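Local structure of salmonella plasmid virulence: SpvB (Salmonella typhimurium, 6P0X) at residues I56-S61 / P65-S70; V110-P115 / F121-Y126; E125-N130 / D134-L139; V171-S174 / E180-Y183. The protein is a Salmonella virulence toxin that probably ADP-ribosylates host actin on an arginine, using NAD, and is represented here by its N-terminal domain. One frame throughout, in Å; residues are numbered along the deposited sequence.

Interaction 1 (I56-S61 / P65-S70)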
# COMPACT_ATOMS: atom_id res chain seq x y z
N ILE A 56 6.58 -0.64 -6.31
CA ILE A 56 7.88 -0.89 -6.91
C ILE A 56 8.68 -1.73 -5.92
O ILE A 56 8.59 -1.51 -4.71
CB ILE A 56 8.61 0.43 -7.26
CG1 ILE A 56 7.75 1.32 -8.16
CG2 ILE A 56 9.95 0.15 -7.91
CD1 ILE A 56 7.29 0.64 -9.45
N ALA A 57 9.44 -2.69 -6.42
CA ALA A 57 10.12 -3.62 -5.52
C ALA A 57 11.52 -3.93 -6.02
O ALA A 57 11.81 -3.86 -7.22
CB ALA A 57 9.33 -4.92 -5.36
N ARG A 58 12.39 -4.28 -5.08
CA ARG A 58 13.71 -4.80 -5.42
C ARG A 58 13.60 -6.27 -5.78
O ARG A 58 12.85 -7.03 -5.15
CB ARG A 58 14.68 -4.61 -4.26
CG ARG A 58 15.00 -3.16 -3.95
CD ARG A 58 16.14 -3.05 -2.95
NE ARG A 58 16.33 -1.67 -2.52
CZ ARG A 58 17.29 -0.87 -2.98
NH1 ARG A 58 18.16 -1.32 -3.87
NH2 ARG A 58 17.38 0.38 -2.54
N ARG A 59 14.34 -6.68 -6.80
CA ARG A 59 14.33 -8.06 -7.24
C ARG A 59 15.01 -8.97 -6.21
O ARG A 59 15.98 -8.57 -5.56
CB ARG A 59 15.03 -8.19 -8.59
CG ARG A 59 14.71 -9.46 -9.34
CD ARG A 59 15.56 -9.58 -10.59
NE ARG A 59 15.14 -10.70 -11.42
CZ ARG A 59 15.67 -11.01 -12.60
NH1 ARG A 59 16.67 -10.28 -13.09
NH2 ARG A 59 15.21 -12.04 -13.28
N THR A 60 14.49 -10.19 -6.07
CA THR A 60 15.10 -11.19 -5.21
C THR A 60 15.44 -12.50 -5.92
O THR A 60 16.22 -13.28 -5.37
CB THR A 60 14.19 -11.53 -4.02
OG1 THR A 60 12.94 -12.05 -4.50
CG2 THR A 60 13.94 -10.29 -3.17
N SER A 61 14.90 -12.74 -7.12
CA SER A 61 15.09 -14.02 -7.79
C SER A 61 16.56 -14.35 -8.00
O SER A 61 16.96 -15.52 -7.94
CB SER A 61 14.33 -14.03 -9.11
OG SER A 61 14.86 -13.08 -10.01
N PRO A 65 18.74 -8.59 -2.40
CA PRO A 65 19.34 -7.30 -2.74
C PRO A 65 20.36 -6.88 -1.69
O PRO A 65 20.23 -7.19 -0.51
CB PRO A 65 18.14 -6.34 -2.77
CG PRO A 65 17.07 -7.03 -1.98
CD PRO A 65 17.28 -8.49 -2.21
N GLN A 66 21.39 -6.18 -2.15
CA GLN A 66 22.44 -5.67 -1.27
C GLN A 66 22.24 -4.21 -0.91
O GLN A 66 23.01 -3.67 -0.11
CB GLN A 66 23.82 -5.90 -1.91
CG GLN A 66 24.02 -7.35 -2.34
CD GLN A 66 24.38 -8.27 -1.17
OE1 GLN A 66 24.75 -7.81 -0.09
NE2 GLN A 66 24.15 -9.57 -1.36
N TYR A 67 21.22 -3.57 -1.47
CA TYR A 67 20.88 -2.17 -1.18
C TYR A 67 22.05 -1.25 -1.55
O TYR A 67 22.58 -0.50 -0.73
CB TYR A 67 20.45 -2.03 0.28
CG TYR A 67 19.26 -2.91 0.58
CD1 TYR A 67 17.97 -2.49 0.27
CD2 TYR A 67 19.43 -4.18 1.12
CE1 TYR A 67 16.88 -3.31 0.52
CE2 TYR A 67 18.35 -5.00 1.37
CZ TYR A 67 17.07 -4.56 1.07
OH TYR A 67 15.99 -5.37 1.32
N ASN A 68 22.43 -1.35 -2.82
CA ASN A 68 23.47 -0.51 -3.42
C ASN A 68 23.17 -0.31 -4.90
O ASN A 68 22.01 -0.33 -5.31
CB ASN A 68 24.86 -1.13 -3.22
CG ASN A 68 24.96 -2.56 -3.75
OD1 ASN A 68 24.31 -2.92 -4.74
ND2 ASN A 68 25.78 -3.37 -3.10
N ASP A 69 24.21 -0.12 -5.71
CA ASP A 69 24.02 0.10 -7.14
C ASP A 69 23.68 -1.18 -7.89
O ASP A 69 22.91 -1.14 -8.85
CB ASP A 69 25.27 0.73 -7.75
CG ASP A 69 25.63 2.06 -7.13
OD1 ASP A 69 24.98 2.45 -6.14
OD2 ASP A 69 26.55 2.72 -7.64
N SER A 70 24.24 -2.31 -7.47
CA SER A 70 24.10 -3.58 -8.18
C SER A 70 22.70 -4.17 -8.10
O SER A 70 22.47 -5.24 -8.70
CB SER A 70 25.12 -4.59 -7.66
OG SER A 70 24.78 -5.04 -6.36
O HOH W 1 19.90 1.50 -4.53

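Interaction 2 (V110-P115 / F121-Y126)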
# COMPACT_ATOMS: atom_id res chain seq x y z
N VAL A 110 17.25 12.08 -9.97
CA VAL A 110 16.10 11.41 -10.55
C VAL A 110 16.58 10.54 -11.70
O VAL A 110 17.14 11.05 -12.68
CB VAL A 110 15.04 12.41 -11.03
CG1 VAL A 110 13.86 11.68 -11.66
CG2 VAL A 110 14.59 13.28 -9.87
N THR A 111 16.36 9.23 -11.58
CA THR A 111 16.82 8.25 -12.55
C THR A 111 15.62 7.57 -13.18
O THR A 111 14.79 6.98 -12.47
CB THR A 111 17.72 7.20 -11.87
OG1 THR A 111 18.75 7.86 -11.13
CG2 THR A 111 18.36 6.29 -12.92
N ARG A 112 15.52 7.64 -14.50
CA ARG A 112 14.43 6.98 -15.20
C ARG A 112 14.72 5.49 -15.36
O ARG A 112 15.83 5.09 -15.71
CB ARG A 112 14.22 7.60 -16.58
CG ARG A 112 13.23 6.83 -17.43
CD ARG A 112 12.72 7.64 -18.61
NE ARG A 112 11.66 6.92 -19.31
CZ ARG A 112 11.23 7.21 -20.53
NH1 ARG A 112 11.78 8.21 -21.22
NH2 ARG A 112 10.25 6.50 -21.07
N TYR A 113 13.71 4.67 -15.10
CA TYR A 113 13.80 3.23 -15.28
C TYR A 113 12.73 2.77 -16.26
O TYR A 113 11.67 3.40 -16.38
CB TYR A 113 13.64 2.48 -13.95
CG TYR A 113 14.89 2.50 -13.09
CD1 TYR A 113 15.18 3.58 -12.26
CD2 TYR A 113 15.77 1.43 -13.10
CE1 TYR A 113 16.33 3.59 -11.48
CE2 TYR A 113 16.91 1.43 -12.33
CZ TYR A 113 17.19 2.51 -11.52
OH TYR A 113 18.33 2.49 -10.75
N GLN A 114 13.01 1.67 -16.95
CA GLN A 114 12.08 1.15 -17.94
C GLN A 114 12.21 -0.36 -17.98
O GLN A 114 13.22 -0.92 -17.54
CB GLN A 114 12.38 1.75 -19.32
CG GLN A 114 13.69 1.30 -19.94
CD GLN A 114 13.99 2.02 -21.23
OE1 GLN A 114 13.97 3.25 -21.28
NE2 GLN A 114 14.28 1.27 -22.29
N PRO A 115 11.20 -1.07 -18.50
CA PRO A 115 11.30 -2.53 -18.59
C PRO A 115 12.45 -2.97 -19.49
O PRO A 115 12.68 -2.39 -20.55
CB PRO A 115 9.94 -2.95 -19.16
CG PRO A 115 9.03 -1.81 -18.84
CD PRO A 115 9.87 -0.58 -18.88
N PHE A 121 4.13 1.52 -21.63
CA PHE A 121 3.93 2.89 -22.10
C PHE A 121 3.77 3.80 -20.88
O PHE A 121 2.70 4.33 -20.60
CB PHE A 121 2.74 3.00 -23.06
CG PHE A 121 2.82 4.18 -23.97
CD1 PHE A 121 2.37 5.43 -23.56
CD2 PHE A 121 3.36 4.06 -25.24
CE1 PHE A 121 2.44 6.52 -24.40
CE2 PHE A 121 3.44 5.15 -26.09
CZ PHE A 121 2.98 6.39 -25.67
N TYR A 122 4.84 3.96 -20.11
CA TYR A 122 4.79 4.83 -18.94
C TYR A 122 6.13 5.53 -18.78
O TYR A 122 7.08 5.31 -19.53
CB TYR A 122 4.42 4.03 -17.68
CG TYR A 122 5.36 2.91 -17.29
CD1 TYR A 122 6.67 3.17 -16.89
CD2 TYR A 122 4.92 1.59 -17.26
CE1 TYR A 122 7.52 2.15 -16.51
CE2 TYR A 122 5.77 0.57 -16.87
CZ TYR A 122 7.07 0.85 -16.50
OH TYR A 122 7.92 -0.16 -16.11
N ARG A 123 6.20 6.41 -17.78
CA ARG A 123 7.45 7.03 -17.36
C ARG A 123 7.63 6.75 -15.87
O ARG A 123 6.86 7.26 -15.05
CB ARG A 123 7.49 8.53 -17.64
CG ARG A 123 8.88 9.10 -17.40
CD ARG A 123 8.92 10.62 -17.38
NE ARG A 123 10.29 11.09 -17.14
CZ ARG A 123 11.24 11.16 -18.07
NH1 ARG A 123 10.98 10.81 -19.33
NH2 ARG A 123 12.45 11.60 -17.75
N LEU A 124 8.63 5.95 -15.53
CA LEU A 124 8.91 5.56 -14.16
C LEU A 124 10.24 6.16 -13.72
O LEU A 124 11.24 6.04 -14.44
CB LEU A 124 8.93 4.04 -14.02
CG LEU A 124 9.20 3.45 -12.64
CD1 LEU A 124 8.10 3.83 -11.66
CD2 LEU A 124 9.34 1.94 -12.74
N GLU A 125 10.25 6.78 -12.54
CA GLU A 125 11.43 7.48 -12.05
C GLU A 125 11.70 7.12 -10.60
O GLU A 125 10.77 6.97 -9.80
CB GLU A 125 11.28 8.99 -12.17
CG GLU A 125 11.06 9.49 -13.57
CD GLU A 125 10.75 10.96 -13.61
OE1 GLU A 125 10.24 11.47 -12.58
OE2 GLU A 125 11.00 11.60 -14.65
N TYR A 126 12.98 7.00 -10.27
CA TYR A 126 13.46 6.78 -8.92
C TYR A 126 14.08 8.08 -8.43
O TYR A 126 15.03 8.59 -9.05
CB TYR A 126 14.47 5.63 -8.91
CG TYR A 126 15.00 5.23 -7.55
CD1 TYR A 126 14.16 5.14 -6.45
CD2 TYR A 126 16.35 4.93 -7.38
CE1 TYR A 126 14.65 4.78 -5.21
CE2 TYR A 126 16.84 4.56 -6.14
CZ TYR A 126 15.99 4.49 -5.06
OH TYR A 126 16.48 4.12 -3.83
O HOH W 2 17.90 8.27 -8.63
O HOH W 3 10.38 4.97 -17.85
O HOH W 4 9.45 3.36 -20.07

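Interaction 3 (E125-N130 / D134-L139)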
# COMPACT_ATOMS: atom_id res chain seq x y z
N GLU A 125 10.25 6.78 -12.54
CA GLU A 125 11.43 7.48 -12.05
C GLU A 125 11.70 7.12 -10.60
O GLU A 125 10.77 6.97 -9.80
CB GLU A 125 11.28 8.99 -12.17
CG GLU A 125 11.06 9.49 -13.57
CD GLU A 125 10.75 10.96 -13.61
OE1 GLU A 125 10.24 11.47 -12.58
OE2 GLU A 125 11.00 11.60 -14.65
N TYR A 126 12.98 7.00 -10.27
CA TYR A 126 13.46 6.78 -8.92
C TYR A 126 14.08 8.08 -8.43
O TYR A 126 15.03 8.59 -9.05
CB TYR A 126 14.47 5.63 -8.91
CG TYR A 126 15.00 5.23 -7.55
CD1 TYR A 126 14.16 5.14 -6.45
CD2 TYR A 126 16.35 4.93 -7.38
CE1 TYR A 126 14.65 4.78 -5.21
CE2 TYR A 126 16.84 4.56 -6.14
CZ TYR A 126 15.99 4.49 -5.06
OH TYR A 126 16.48 4.12 -3.83
N TRP A 127 13.53 8.64 -7.36
CA TRP A 127 13.93 9.92 -6.80
C TRP A 127 14.69 9.68 -5.50
O TRP A 127 14.19 9.00 -4.60
CB TRP A 127 12.72 10.81 -6.51
CG TRP A 127 11.97 11.29 -7.72
CD1 TRP A 127 11.42 10.53 -8.70
CD2 TRP A 127 11.69 12.66 -8.06
NE1 TRP A 127 10.81 11.33 -9.64
CE2 TRP A 127 10.96 12.64 -9.27
CE3 TRP A 127 11.98 13.89 -7.47
CZ2 TRP A 127 10.52 13.80 -9.90
CZ3 TRP A 127 11.54 15.05 -8.09
CH2 TRP A 127 10.82 15.00 -9.30
N VAL A 128 15.90 10.24 -5.41
CA VAL A 128 16.72 10.13 -4.21
C VAL A 128 17.08 11.54 -3.75
O VAL A 128 17.64 12.33 -4.52
CB VAL A 128 17.99 9.30 -4.46
CG1 VAL A 128 18.82 9.18 -3.19
CG2 VAL A 128 17.62 7.91 -4.99
N GLY A 129 16.79 11.84 -2.49
CA GLY A 129 17.08 13.17 -1.96
C GLY A 129 18.58 13.39 -1.85
O GLY A 129 19.29 12.58 -1.25
N ASN A 130 19.05 14.50 -2.41
CA ASN A 130 20.48 14.82 -2.35
C ASN A 130 20.94 15.24 -0.97
O ASN A 130 22.15 15.26 -0.71
CB ASN A 130 20.81 15.91 -3.38
CG ASN A 130 20.79 15.39 -4.81
OD1 ASN A 130 21.09 14.23 -5.07
ND2 ASN A 130 20.42 16.27 -5.75
N ASP A 134 16.38 10.38 1.31
CA ASP A 134 15.03 9.83 1.23
C ASP A 134 14.68 9.52 -0.22
O ASP A 134 14.77 10.39 -1.10
CB ASP A 134 14.02 10.80 1.84
CG ASP A 134 14.09 10.84 3.36
OD1 ASP A 134 15.09 10.34 3.93
OD2 ASP A 134 13.15 11.37 3.99
N ASP A 135 14.29 8.27 -0.47
CA ASP A 135 14.07 7.77 -1.82
C ASP A 135 12.64 7.27 -2.00
O ASP A 135 12.05 6.70 -1.08
CB ASP A 135 15.08 6.64 -2.14
CG ASP A 135 14.91 5.42 -1.25
OD1 ASP A 135 14.64 5.59 -0.04
OD2 ASP A 135 15.07 4.29 -1.75
N PHE A 136 12.11 7.47 -3.21
CA PHE A 136 10.75 7.08 -3.54
C PHE A 136 10.64 6.95 -5.06
O PHE A 136 11.60 7.21 -5.79
CB PHE A 136 9.73 8.07 -2.98
CG PHE A 136 9.96 9.49 -3.41
CD1 PHE A 136 9.39 9.98 -4.58
CD2 PHE A 136 10.73 10.35 -2.64
CE1 PHE A 136 9.60 11.29 -4.98
CE2 PHE A 136 10.94 11.66 -3.03
CZ PHE A 136 10.37 12.12 -4.20
N TRP A 137 9.46 6.54 -5.54
CA TRP A 137 9.25 6.34 -6.96
C TRP A 137 8.07 7.18 -7.45
O TRP A 137 7.10 7.42 -6.72
CB TRP A 137 9.01 4.86 -7.29
CG TRP A 137 10.23 4.01 -7.11
CD1 TRP A 137 10.72 3.54 -5.92
CD2 TRP A 137 11.11 3.52 -8.13
NE1 TRP A 137 11.85 2.79 -6.15
CE2 TRP A 137 12.11 2.77 -7.49
CE3 TRP A 137 11.15 3.65 -9.52
CZ2 TRP A 137 13.14 2.14 -8.20
CZ3 TRP A 137 12.17 3.04 -10.22
CH2 TRP A 137 13.16 2.29 -9.56
N LEU A 138 8.17 7.62 -8.71
CA LEU A 138 7.12 8.40 -9.37
C LEU A 138 6.78 7.73 -10.69
O LEU A 138 7.67 7.51 -11.52
CB LEU A 138 7.57 9.84 -9.60
CG LEU A 138 6.53 10.78 -10.21
CD1 LEU A 138 5.44 11.12 -9.20
CD2 LEU A 138 7.19 12.05 -10.72
N LEU A 139 5.50 7.41 -10.88
CA LEU A 139 5.05 6.69 -12.06
C LEU A 139 3.97 7.48 -12.79
O LEU A 139 2.95 7.83 -12.20
CB LEU A 139 4.49 5.31 -11.68
CG LEU A 139 3.79 4.56 -12.82
CD1 LEU A 139 4.76 4.25 -13.94
CD2 LEU A 139 3.12 3.29 -12.32

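Interaction 4 (V171-S174 / E180-Y183)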
# COMPACT_ATOMS: atom_id res chain seq x y z
N VAL A 171 2.33 2.19 -3.32
CA VAL A 171 1.66 3.36 -3.87
C VAL A 171 1.02 4.15 -2.73
O VAL A 171 0.30 3.59 -1.89
CB VAL A 171 0.64 2.96 -4.95
CG1 VAL A 171 -0.45 2.06 -4.39
CG2 VAL A 171 0.02 4.21 -5.57
N GLU A 172 1.31 5.44 -2.69
CA GLU A 172 0.85 6.28 -1.60
C GLU A 172 -0.10 7.38 -2.04
O GLU A 172 -0.99 7.75 -1.27
CB GLU A 172 2.05 6.91 -0.87
CG GLU A 172 1.77 7.27 0.58
CD GLU A 172 3.02 7.69 1.33
OE1 GLU A 172 4.11 7.69 0.72
OE2 GLU A 172 2.91 8.02 2.53
N GLU A 173 0.05 7.90 -3.26
CA GLU A 173 -0.92 8.87 -3.73
C GLU A 173 -1.02 8.81 -5.25
O GLU A 173 -0.01 8.64 -5.94
CB GLU A 173 -0.58 10.29 -3.29
CG GLU A 173 -1.59 11.33 -3.75
CD GLU A 173 -1.19 12.75 -3.40
OE1 GLU A 173 -1.98 13.68 -3.68
OE2 GLU A 173 -0.08 12.95 -2.85
N SER A 174 -2.24 8.94 -5.76
CA SER A 174 -2.50 8.98 -7.19
C SER A 174 -3.33 10.21 -7.52
O SER A 174 -4.22 10.58 -6.75
CB SER A 174 -3.23 7.72 -7.67
OG SER A 174 -2.56 6.56 -7.22
N GLU A 180 -8.24 14.83 -9.31
CA GLU A 180 -8.82 13.88 -8.38
C GLU A 180 -7.73 13.02 -7.76
O GLU A 180 -6.81 12.57 -8.46
CB GLU A 180 -9.86 13.01 -9.09
CG GLU A 180 -10.86 13.80 -9.91
CD GLU A 180 -11.42 13.01 -11.07
OE1 GLU A 180 -12.51 12.41 -10.92
OE2 GLU A 180 -10.75 12.96 -12.13
N HIS A 181 -7.82 12.79 -6.45
CA HIS A 181 -6.76 12.12 -5.72
C HIS A 181 -7.26 10.83 -5.07
O HIS A 181 -8.45 10.66 -4.79
CB HIS A 181 -6.18 13.03 -4.63
CG HIS A 181 -5.50 14.25 -5.16
ND1 HIS A 181 -4.14 14.46 -5.04
CD2 HIS A 181 -5.99 15.34 -5.81
CE1 HIS A 181 -3.83 15.62 -5.59
NE2 HIS A 181 -4.93 16.17 -6.07
N ILE A 182 -6.31 9.92 -4.85
CA ILE A 182 -6.48 8.76 -3.99
C ILE A 182 -5.26 8.68 -3.08
O ILE A 182 -4.12 8.73 -3.56
CB ILE A 182 -6.62 7.45 -4.79
CG1 ILE A 182 -7.84 7.49 -5.71
CG2 ILE A 182 -6.75 6.27 -3.85
CD1 ILE A 182 -7.95 6.28 -6.60
N TYR A 183 -5.50 8.56 -1.77
CA TYR A 183 -4.43 8.54 -0.78
C TYR A 183 -4.50 7.23 0.01
O TYR A 183 -5.54 6.89 0.57
CB TYR A 183 -4.55 9.74 0.16
CG TYR A 183 -3.59 9.74 1.33
CD1 TYR A 183 -2.22 9.65 1.12
CD2 TYR A 183 -4.05 9.84 2.63
CE1 TYR A 183 -1.33 9.65 2.18
CE2 TYR A 183 -3.17 9.84 3.70
CZ TYR A 183 -1.81 9.75 3.47
OH TYR A 183 -0.93 9.75 4.53
O HOH W 5 1.52 9.82 4.18

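Interaction 1 (I56-S61 / P65-S70)
Arg58 and Pro65 touch where the loop after strand 55-58 folds back beside the strand's last residue. The CB of Arg58 sits 4.1 Å from Pro65 CB, and CD, further out, lies 3.9 Å from that same Pro65 CB, so the aliphatic part of the arginine runs alongside the CB-CG edge of the proline. CG is anti to the carbonyl carbon (chi1 -66°) and the chain then runs extended to NE, which carries the head group past the proline to Tyr67. There Arg58 CD is 3.6 Å from Tyr67 CE1, and NE approaches Tyr67 CD1 to 3.3 Å. The tyrosine carbon stands over one face of the guanidinium, displaced toward its rim, with the two planes 59° apart; this is an inclined contact and not a parallel stack. At the tip, NH1 reaches water 1 through a weak bond, and the water donates to Asn68 O at 2.9 Å. On the next residues, Pro65 CD rests against Arg59 O and against Thr60 CG2, 3.9 Å away. Asn68 OD1 accepts from Ser70 N, an Asx turn that shapes the far end of the loop.

The polar ends have partners beyond the two segments: NH1 forms a salt bridge with Asp71, and Tyr67 OH bonds to Tyr276 O. Arg58 NE donating to Thr166 O and Tyr67 stacking on His165 fasten the loop to strand 165-175. Between 56-61 and 65-70 themselves the grip is therefore mainly van der Waals, while the buried charge of Arg58 is answered by Asp71, which would be expected to stabilise its protonated form.

Interaction 2 (V110-P115 / F121-Y126)
Thr111 and Tyr126 form a hydrogen-bonded antiparallel pair in a beta hairpin built from strands 107-115 and 123-129, whose local axes come within 4.5 Å at 137°. Thr111 N donates to Tyr126 O at 2.9 Å and Tyr126 N returns a bond to Thr111 O at 2.8 Å; Tyr113 N adds a third, to Leu124 O. Arg112 and Glu125 between them are a non-hydrogen-bonded pair.

On the face of Thr111, Tyr113 and Tyr126, the two tyrosines run side by side, Tyr113 CE1 3.8 Å from Tyr126 CB. On the face of Arg112 and Glu125, Arg123 comes in to cross Arg112 at about a right angle. Arg112 CD stands over one face of the Arg123 guanidinium, and the two NH1 atoms approach to 3.3 Å, like charges without a hydrogen bond. A 2.6 Å salt bridge from Arg123 NE to Glu125 OE2 probably eases this: OE2 lies in the guanidinium plane, NE above the carboxylate plane. Val110 CG1, anti to its nitrogen (chi1 179°), packs against Glu125 CD.

Next to the connecting turn, Pro115 CG and CD meet Tyr122 OH, bonded to Glu79. Water 3 accepts from Arg112 NE and Leu124 N, and donates to Tyr113 O.

Interaction 3 (E125-N130 / D134-L139)
Tyr126 lies over one face of the Trp137 indole in an offset stack, its ring centroid 4.6 Å from that of the five-membered ring and the planes 24° apart. Tyr126 CD1 covers the pyrrole side near CE2 and NE1, while CB stands almost on the normal of the six-membered ring, 3.6 Å from its centroid, in a CH-pi contact. One face of the tyrosine ring carries Val128 CG2 near its rim; at the edge is Asp135 OD2. The phenol OH donates to this oxygen at 2.5 Å, a short bond reaching its anti side 22° out of the carboxylate plane.

These rings share one face of a beta hairpin, strands 123-129 and 135-140, whose antiparallel register pairs Glu125 with Leu138 and Trp127 with Phe136 through reciprocal backbone bonds. Gly129 N closes the turn end by donating to Asp134 O.

On the opposite face, Trp127 CB sits over the Phe136 ring, 3.7 Å from its centroid. Phe136 CG lies between its own nitrogen and carbonyl carbon (chi1 56°), which swings the ring back toward strand 123-129; the indole and phenyl planes are near parallel but slid apart. Leu138 runs alongside Trp127, its CB 3.6 Å from NE1, and that nitrogen donates to OE1 of Glu125, whose other oxygen, OE2, is held by Arg123. Trp169 and Phe73 meet Trp137 edge-to-face, extending the aromatic cluster, and Trp228 reaches the Trp127 ring.

Interaction 4 (V171-S174 / E180-Y183)
Glu173 and His181 reach across two antiparallel strands at a slant, carboxylate and imidazole planes 36° apart, and join in a His-carboxylate hydrogen bond. His181 ND1 donates to Glu173 OE1 over 2.7 Å; the oxygen lies close to the imidazole plane and accepts on its anti lone pair, although the angle at the hydrogen, 146°, is some way from straight. With CG anti to the backbone nitrogen (chi1 -179°) and the chain extended beyond, Glu173 spans the gap to the histidine at full length. Its carboxylate is well gripped, as OE1 also accepts from Tyr226 N and OE2 from Leu227 N, which would be expected to favour the ionised form.

Tyr183 turns its ring toward Glu172, with CD1 3.3 Å from Glu172 O. Water 5 joins their ends: it accepts from Tyr183 OH and donates to Glu172 OE2, an oxygen also bonded to Thr152. On the other face, Ser174 and Ile182 form the hydrogen-bonded pair, Ser174 N to Ile182 O and Ile182 N to Ser174 O both measuring 2.9 Å.

The contact belongs to the hairpin of strands 165-175 and 181-188. Glu172 and Glu173 both face Leu148 of strand 146-149, a classic beta bulge on the side of strand 165-175 away from its hairpin partner. His181 NE2 bonds to Ala222 O while its ring stacks on Tyr226, and beyond Ile182 and Tyr183 lies strand 215-218, with Trp237 of strand 237-244 touching His181 and Tyr183.

Overall arrangement
Interactions 3 and 4 are buried, whereas interactions 1 and 2 are only partly so. Interactions 2 and 3 hold successive hairpins on strand 123-129, sharing Glu125 and Tyr126, and interlock where Tyr113 meets Trp137 and Val110 meets Trp127. Interaction 1, a loop folded back on strand 55-58, touches that pair through Ile56, packed on Leu124 and Trp137, and Arg58, beside Tyr126. Interaction 4 touches none of the others; its nearest atoms are about 6 Å from interaction 1, whose strand 55-58 neighbours strand 165-175. Chemistry follows place: crossed arginines and waters in the partly exposed hairpin, stacked aromatics in the buried one, a carboxylate-imidazole pair nearer the centre, an arginine of strand 55-58 against loop proline and tyrosine.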